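Local coordinates for protein alpha-fucosidase GH29 (Fusarium graminearum, PDB 4PSR) that hydrolyses alpha-L-fucosides, probably including fucose alpha-1,6-linked to the reducing-end N-acetylglucosamine of glycoprotein glycans, at residues G5-E8 with E12-D15; E251-Y256 with H276-T281. One frame throughout, in Å; residues are numbered along the deposited sequence. Where two conformers were deposited one is given.

Contact 1 is a surface contact in which the first modelled residues fold back on helix 11-14, while contact 2 is buried where helix 246-263 of the TIM barrel meets the loop between strands 268-272 and 284-287. Their chemistry follows: contact 1 turns on a direct hydrogen bond and a bridging water, contact 2 on apolar side chains alone. The centres are about 10 Å apart, and residues 12-15 and 276-281 each give a backbone oxygen to the same sodium ion. A probable hydrogen bond between D15 OD1 and T281 OG1, 2.6 Å apart, also joins them, and T14 CG2 packs on L253 CB.

Contact 1 of 2, residues G5-E8 with E12-D15; sequences GPYE and ESTD. With NA (sodium ion), chain J.
P6 meets S13 mainly through water 1, which donates to P6 O at 2.8 Å and lies a short 2.5 Å from S13 OG; the direct distance from P6 O to that hydroxyl is 4.0 Å, too far for a bond of its own. At Y7 the chain presents a ring edge. CD1 lies 3.4 Å from S13 O, which sits near the ring plane, so the carbonyl meets the rim and not the pi face. With CG anti to the carbonyl carbon (chi1 -69°), the far end of the side chain comes close to S13 and T14, T14 CA lying obliquely to the ring. The segment is an N-terminal loop laid back against the short helix 11-14, and both rest on helix 246-263 of the barrel domain: Y7 N is hydrogen-bonded to N258 OD1, and T14 touches L253. E8 supplies the direct polar link, its N donating to S13 OG at 2.9 Å and almost perfectly straight, 178° at the hydrogen. With S13 OG anti to its own N (chi1 -180°), the hydroxyl oxygen is set where the E8 N-H points. Beyond this bond, E8 O packs against T14 CG2 at 3.5 Å, whereas T14 OG1 is hydrogen-bonded to T10 O, just before the helix. One residue further, the chain reaches a sodium ion, bound by D15 O at 2.4 Å together with H17 O, T281 O and three waters.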
loop_
_atom_site.group_PDB
_atom_site.type_symbol
_atom_site.label_atom_id
_atom_site.label_comp_id
_atom_site.label_asym_id
_atom_site.label_seq_id
_atom_site.Cartn_x
_atom_site.Cartn_y
_atom_site.Cartn_z
ATOM N N GLY A 5 -10.902 2.635 27.519
ATOM C CA GLY A 5 -9.801 3.352 26.905
ATOM C C GLY A 5 -10.171 4.792 26.609
ATOM O O GLY A 5 -11.335 5.177 26.723
ATOM N N PRO A 6 -9.191 5.605 26.203
ATOM C CA PRO A 6 -9.529 7.024 26.064
ATOM C C PRO A 6 -10.354 7.375 24.830
ATOM O O PRO A 6 -10.825 8.502 24.763
ATOM C CB PRO A 6 -8.160 7.700 25.987
ATOM C CG PRO A 6 -7.271 6.665 25.379
ATOM C CD PRO A 6 -7.775 5.339 25.902
ATOM N N TYR A 7 -10.515 6.464 23.869
ATOM C CA TYR A 7 -11.246 6.783 22.652
ATOM C C TYR A 7 -12.725 6.558 22.799
ATOM O O TYR A 7 -13.154 5.571 23.381
ATOM C CB TYR A 7 -10.720 5.971 21.457
ATOM C CG TYR A 7 -9.341 6.406 21.051
ATOM C CD1 TYR A 7 -9.145 7.551 20.274
ATOM C CD2 TYR A 7 -8.224 5.710 21.486
ATOM C CE1 TYR A 7 -7.864 7.970 19.925
ATOM C CE2 TYR A 7 -6.949 6.114 21.143
ATOM C CZ TYR A 7 -6.775 7.245 20.357
ATOM O OH TYR A 7 -5.501 7.681 20.023
ATOM N N GLU A 8 -13.497 7.490 22.255
ATOM C CA GLU A 8 -14.938 7.352 22.160
ATOM C C GLU A 8 -15.307 7.169 20.709
ATOM O O GLU A 8 -14.524 7.515 19.821
ATOM C CB GLU A 8 -15.636 8.611 22.699
ATOM C CG GLU A 8 -15.277 8.935 24.123
ATOM C CD GLU A 8 -15.721 10.331 24.519
ATOM O OE1 GLU A 8 -16.531 10.919 23.775
ATOM O OE2 GLU A 8 -15.251 10.845 25.557
ATOM N N GLU A 12 -14.277 13.153 16.253
ATOM C CA GLU A 12 -13.365 14.060 16.885
ATOM C C GLU A 12 -12.430 13.329 17.867
ATOM O O GLU A 12 -11.245 13.646 17.960
ATOM C CB GLU A 12 -14.175 15.203 17.521
ATOM C CG GLU A 12 -15.347 14.741 18.443
ATOM C CD GLU A 12 -16.732 14.498 17.761
ATOM O OE1 GLU A 12 -16.873 14.298 16.509
ATOM O OE2 GLU A 12 -17.722 14.491 18.535
ATOM N N SER A 13 -12.943 12.311 18.555
ATOM C CA SER A 13 -12.120 11.518 19.473
ATOM C C SER A 13 -11.106 10.632 18.713
ATOM O O SER A 13 -9.916 10.634 19.015
ATOM C CB SER A 13 -13.011 10.613 20.329
ATOM O OG SER A 13 -12.227 9.843 21.228
ATOM N N THR A 14 -11.614 9.910 17.717
ATOM C CA THR A 14 -10.772 8.976 16.963
ATOM C C THR A 14 -9.753 9.707 16.085
ATOM O O THR A 14 -8.705 9.141 15.793
ATOM C CB THR A 14 -11.604 7.970 16.155
ATOM O OG1 THR A 14 -12.478 8.642 15.252
ATOM C CG2 THR A 14 -12.435 7.048 17.065
ATOM N N ASP A 15 -10.016 10.967 15.712
ATOM C CA ASP A 15 -9.077 11.767 14.917
ATOM C C ASP A 15 -7.733 11.865 15.622
ATOM O O ASP A 15 -6.681 12.023 14.975
ATOM C CB ASP A 15 -9.584 13.216 14.707
ATOM C CG ASP A 15 -10.643 13.359 13.606
ATOM O OD1 ASP A 15 -10.870 12.462 12.758
ATOM O OD2 ASP A 15 -11.281 14.439 13.574
HETATM NA NA NA J . -4.525 11.708 13.920
HETATM O O HOH W 1 -11.454 10.826 23.355
HETATM O O HOH W 2 -2.523 11.265 12.506
HETATM O O HOH W 3 -3.168 12.391 15.763
HETATM O O HOH W 4 -4.758 14.036 13.197
#

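Contact 2 of 2, residues E251-Y256 with H276-T281; sequences EFLAYY and HGFRNT. With NA (sodium ion), chain J; NAG (2-acetamido-2-deoxy-beta-D-glucopyranose), chain C.
L253 lays its CD2 methyl over the face of the F278 ring, 3.9 Å from the centroid and only 6° off the ring normal, a nearly ideal CH-pi contact. The second methyl, L253 CD1, stands on the same side of the ring but out at its rim, 3.9 Å from F278 CD1. F252 reaches the same phenyl group differently: F252 CD2 is 3.7 Å from F278 CZ, and the rings meet rim to rim. Their planes differ by just 13° and their centroids are 5.9 Å apart, yet neither ring lies over the other, so this is not a face stack. F252 has CG anti to its backbone nitrogen (chi1 165°), which sets its CD2 and CE2 against F278 CZ. In the TIM-barrel fold, helix 246-263 follows strand 222-225 and leads into strand 268-272, making one beta-alpha-beta crossover, and F278 belongs to the loop that leaves the latter strand. Around this apolar trio, T269 of strand 268-272 touches all three side chains, while F252 also stacks on H211 of helix 200-218. From helix 246-263 itself, R249 NH1 donates a hydrogen bond to G277 O, tying the loop to that helix. Farther along the loop, N280 ND2 is covalently bonded to C1 of an N-acetylglucosamine at 1.5 Å, an N-linked glycan, and T281 O binds the sodium ion at 2.3 Å.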
loop_
_atom_site.group_PDB
_atom_site.type_symbol
_atom_site.label_atom_id
_atom_site.label_comp_id
_atom_site.label_asym_id
_atom_site.label_seq_id
_atom_site.Cartn_x
_atom_site.Cartn_y
_atom_site.Cartn_z
ATOM N N GLU A 251 -17.531 2.752 16.191
ATOM C CA GLU A 251 -17.324 1.819 17.296
ATOM C C GLU A 251 -16.094 0.920 17.019
ATOM O O GLU A 251 -15.330 0.617 17.926
ATOM C CB GLU A 251 -18.596 0.993 17.516
ATOM C CG GLU A 251 -19.695 1.813 18.220
ATOM C CD GLU A 251 -21.067 1.181 18.194
ATOM O OE1 GLU A 251 -21.237 0.096 17.627
ATOM O OE2 GLU A 251 -22.000 1.803 18.756
ATOM N N PHE A 252 -15.930 0.506 15.758
ATOM C CA PHE A 252 -14.713 -0.216 15.363
ATOM C C PHE A 252 -13.442 0.598 15.630
ATOM O O PHE A 252 -12.487 0.091 16.263
ATOM C CB PHE A 252 -14.736 -0.615 13.884
ATOM C CG PHE A 252 -13.375 -1.017 13.388
ATOM C CD1 PHE A 252 -12.771 -2.203 13.809
ATOM C CD2 PHE A 252 -12.658 -0.167 12.553
ATOM C CE1 PHE A 252 -11.483 -2.542 13.381
ATOM C CE2 PHE A 252 -11.377 -0.495 12.115
ATOM C CZ PHE A 252 -10.789 -1.678 12.533
ATOM N N LEU A 253 -13.399 1.850 15.156
ATOM C CA LEU A 253 -12.217 2.679 15.321
ATOM C C LEU A 253 -11.883 2.848 16.803
ATOM O O LEU A 253 -10.733 2.669 17.226
ATOM C CB LEU A 253 -12.426 4.042 14.616
ATOM C CG LEU A 253 -12.547 3.983 13.097
ATOM C CD1 LEU A 253 -12.986 5.333 12.527
ATOM C CD2 LEU A 253 -11.198 3.552 12.470
ATOM N N ALA A 254 -12.883 3.224 17.602
ATOM C CA ALA A 254 -12.628 3.389 19.033
ATOM C C ALA A 254 -12.171 2.087 19.706
ATOM O O ALA A 254 -11.233 2.094 20.501
ATOM C CB ALA A 254 -13.861 3.970 19.757
ATOM N N TYR A 255 -12.816 0.967 19.354
ATOM C CA TYR A 255 -12.452 -0.314 19.957
ATOM C C TYR A 255 -11.014 -0.714 19.646
ATOM O O TYR A 255 -10.236 -1.036 20.538
ATOM C CB TYR A 255 -13.424 -1.404 19.543
ATOM C CG TYR A 255 -13.314 -2.680 20.338
ATOM C CD1 TYR A 255 -14.140 -2.909 21.427
ATOM C CD2 TYR A 255 -12.398 -3.667 20.005
ATOM C CE1 TYR A 255 -14.065 -4.071 22.159
ATOM C CE2 TYR A 255 -12.326 -4.846 20.724
ATOM C CZ TYR A 255 -13.170 -5.028 21.813
ATOM O OH TYR A 255 -13.125 -6.192 22.556
ATOM N N TYR A 256 -10.650 -0.628 18.373
ATOM C CA TYR A 256 -9.311 -0.996 17.957
ATOM C C TYR A 256 -8.266 -0.041 18.537
ATOM O O TYR A 256 -7.233 -0.498 19.048
ATOM C CB TYR A 256 -9.248 -1.014 16.437
ATOM C CG TYR A 256 -7.928 -1.523 15.858
ATOM C CD1 TYR A 256 -7.215 -2.562 16.461
ATOM C CD2 TYR A 256 -7.407 -0.986 14.681
ATOM C CE1 TYR A 256 -6.040 -3.066 15.890
ATOM C CE2 TYR A 256 -6.230 -1.474 14.115
ATOM C CZ TYR A 256 -5.558 -2.508 14.725
ATOM O OH TYR A 256 -4.395 -2.974 14.128
ATOM N N HIS A 276 -15.103 6.992 1.642
ATOM C CA HIS A 276 -15.283 8.064 2.606
ATOM C C HIS A 276 -15.538 7.517 4.014
ATOM O O HIS A 276 -15.832 8.258 4.941
ATOM C CB HIS A 276 -16.455 8.963 2.169
ATOM C CG HIS A 276 -16.247 9.610 0.836
ATOM N ND1 HIS A 276 -15.354 10.640 0.642
ATOM C CD2 HIS A 276 -16.803 9.358 -0.370
ATOM C CE1 HIS A 276 -15.377 11.005 -0.629
ATOM N NE2 HIS A 276 -16.243 10.238 -1.266
ATOM N N GLY A 277 -15.438 6.206 4.175
ATOM C CA GLY A 277 -15.878 5.591 5.412
ATOM C C GLY A 277 -15.068 5.886 6.654
ATOM O O GLY A 277 -15.604 5.865 7.764
ATOM N N PHE A 278 -13.757 6.098 6.487
ATOM C CA PHE A 278 -12.899 6.544 7.568
ATOM C C PHE A 278 -12.315 7.914 7.177
ATOM O O PHE A 278 -12.528 8.377 6.040
ATOM C CB PHE A 278 -11.717 5.564 7.825
ATOM C CG PHE A 278 -12.095 4.182 8.346
ATOM C CD1 PHE A 278 -13.335 3.898 8.897
ATOM C CD2 PHE A 278 -11.145 3.159 8.292
ATOM C CE1 PHE A 278 -13.617 2.622 9.380
ATOM C CE2 PHE A 278 -11.408 1.901 8.773
ATOM C CZ PHE A 278 -12.656 1.623 9.321
ATOM N N ARG A 279 -11.561 8.510 8.091
ATOM C CA ARG A 279 -10.915 9.804 7.869
ATOM C C ARG A 279 -9.393 9.607 7.783
ATOM O O ARG A 279 -8.833 8.683 8.385
ATOM C CB ARG A 279 -11.264 10.779 9.009
ATOM C CG ARG A 279 -12.765 10.951 9.284
ATOM C CD ARG A 279 -13.409 11.951 8.347
ATOM N NE ARG A 279 -14.855 12.063 8.547
ATOM C CZ ARG A 279 -15.451 12.936 9.356
ATOM N NH1 ARG A 279 -16.770 12.954 9.439
ATOM N NH2 ARG A 279 -14.746 13.789 10.085
ATOM N N ASN A 280 -8.721 10.484 7.042
ATOM C CA ASN A 280 -7.271 10.437 6.883
ATOM C C ASN A 280 -6.557 11.105 8.046
ATOM O O ASN A 280 -5.322 11.166 8.052
ATOM C CB ASN A 280 -6.884 11.030 5.525
ATOM C CG ASN A 280 -7.305 12.462 5.366
ATOM O OD1 ASN A 280 -7.256 13.232 6.286
ATOM N ND2 ASN A 280 -7.712 12.815 4.163
ATOM N N THR A 281 -7.304 11.573 9.049
ATOM C CA THR A 281 -6.732 11.972 10.326
ATOM C C THR A 281 -6.237 10.789 11.163
ATOM O O THR A 281 -5.245 10.920 11.890
ATOM C CB THR A 281 -7.803 12.671 11.149
ATOM O OG1 THR A 281 -8.948 11.833 11.123
ATOM C CG2 THR A 281 -8.147 14.007 10.538
HETATM NA NA NA J . -4.525 11.708 13.920
HETATM C C1 NAG C . -8.156 14.195 3.814
HETATM C C2 NAG C . -7.787 14.629 2.420
HETATM C C3 NAG C . -8.264 16.061 2.199
HETATM C C4 NAG C . -9.753 16.184 2.518
HETATM C C5 NAG C . -10.053 15.595 3.895
HETATM C C6 NAG C . -11.528 15.553 4.225
HETATM C C7 NAG C . -5.843 13.846 1.142
HETATM C C8 NAG C . -4.355 13.792 1.073
HETATM N N2 NAG C . -6.355 14.506 2.186
HETATM O O3 NAG C . -8.018 16.415 0.845
HETATM O O4 NAG C . -10.147 17.556 2.574
HETATM O O5 NAG C . -9.568 14.245 3.965
HETATM O O6 NAG C . -12.211 14.660 3.359
HETATM O O7 NAG C . -6.550 13.308 0.296
HETATM O O HOH W 2 -2.523 11.265 12.506
HETATM O O HOH W 3 -3.168 12.391 15.763
HETATM O O HOH W 4 -4.758 14.036 13.197
#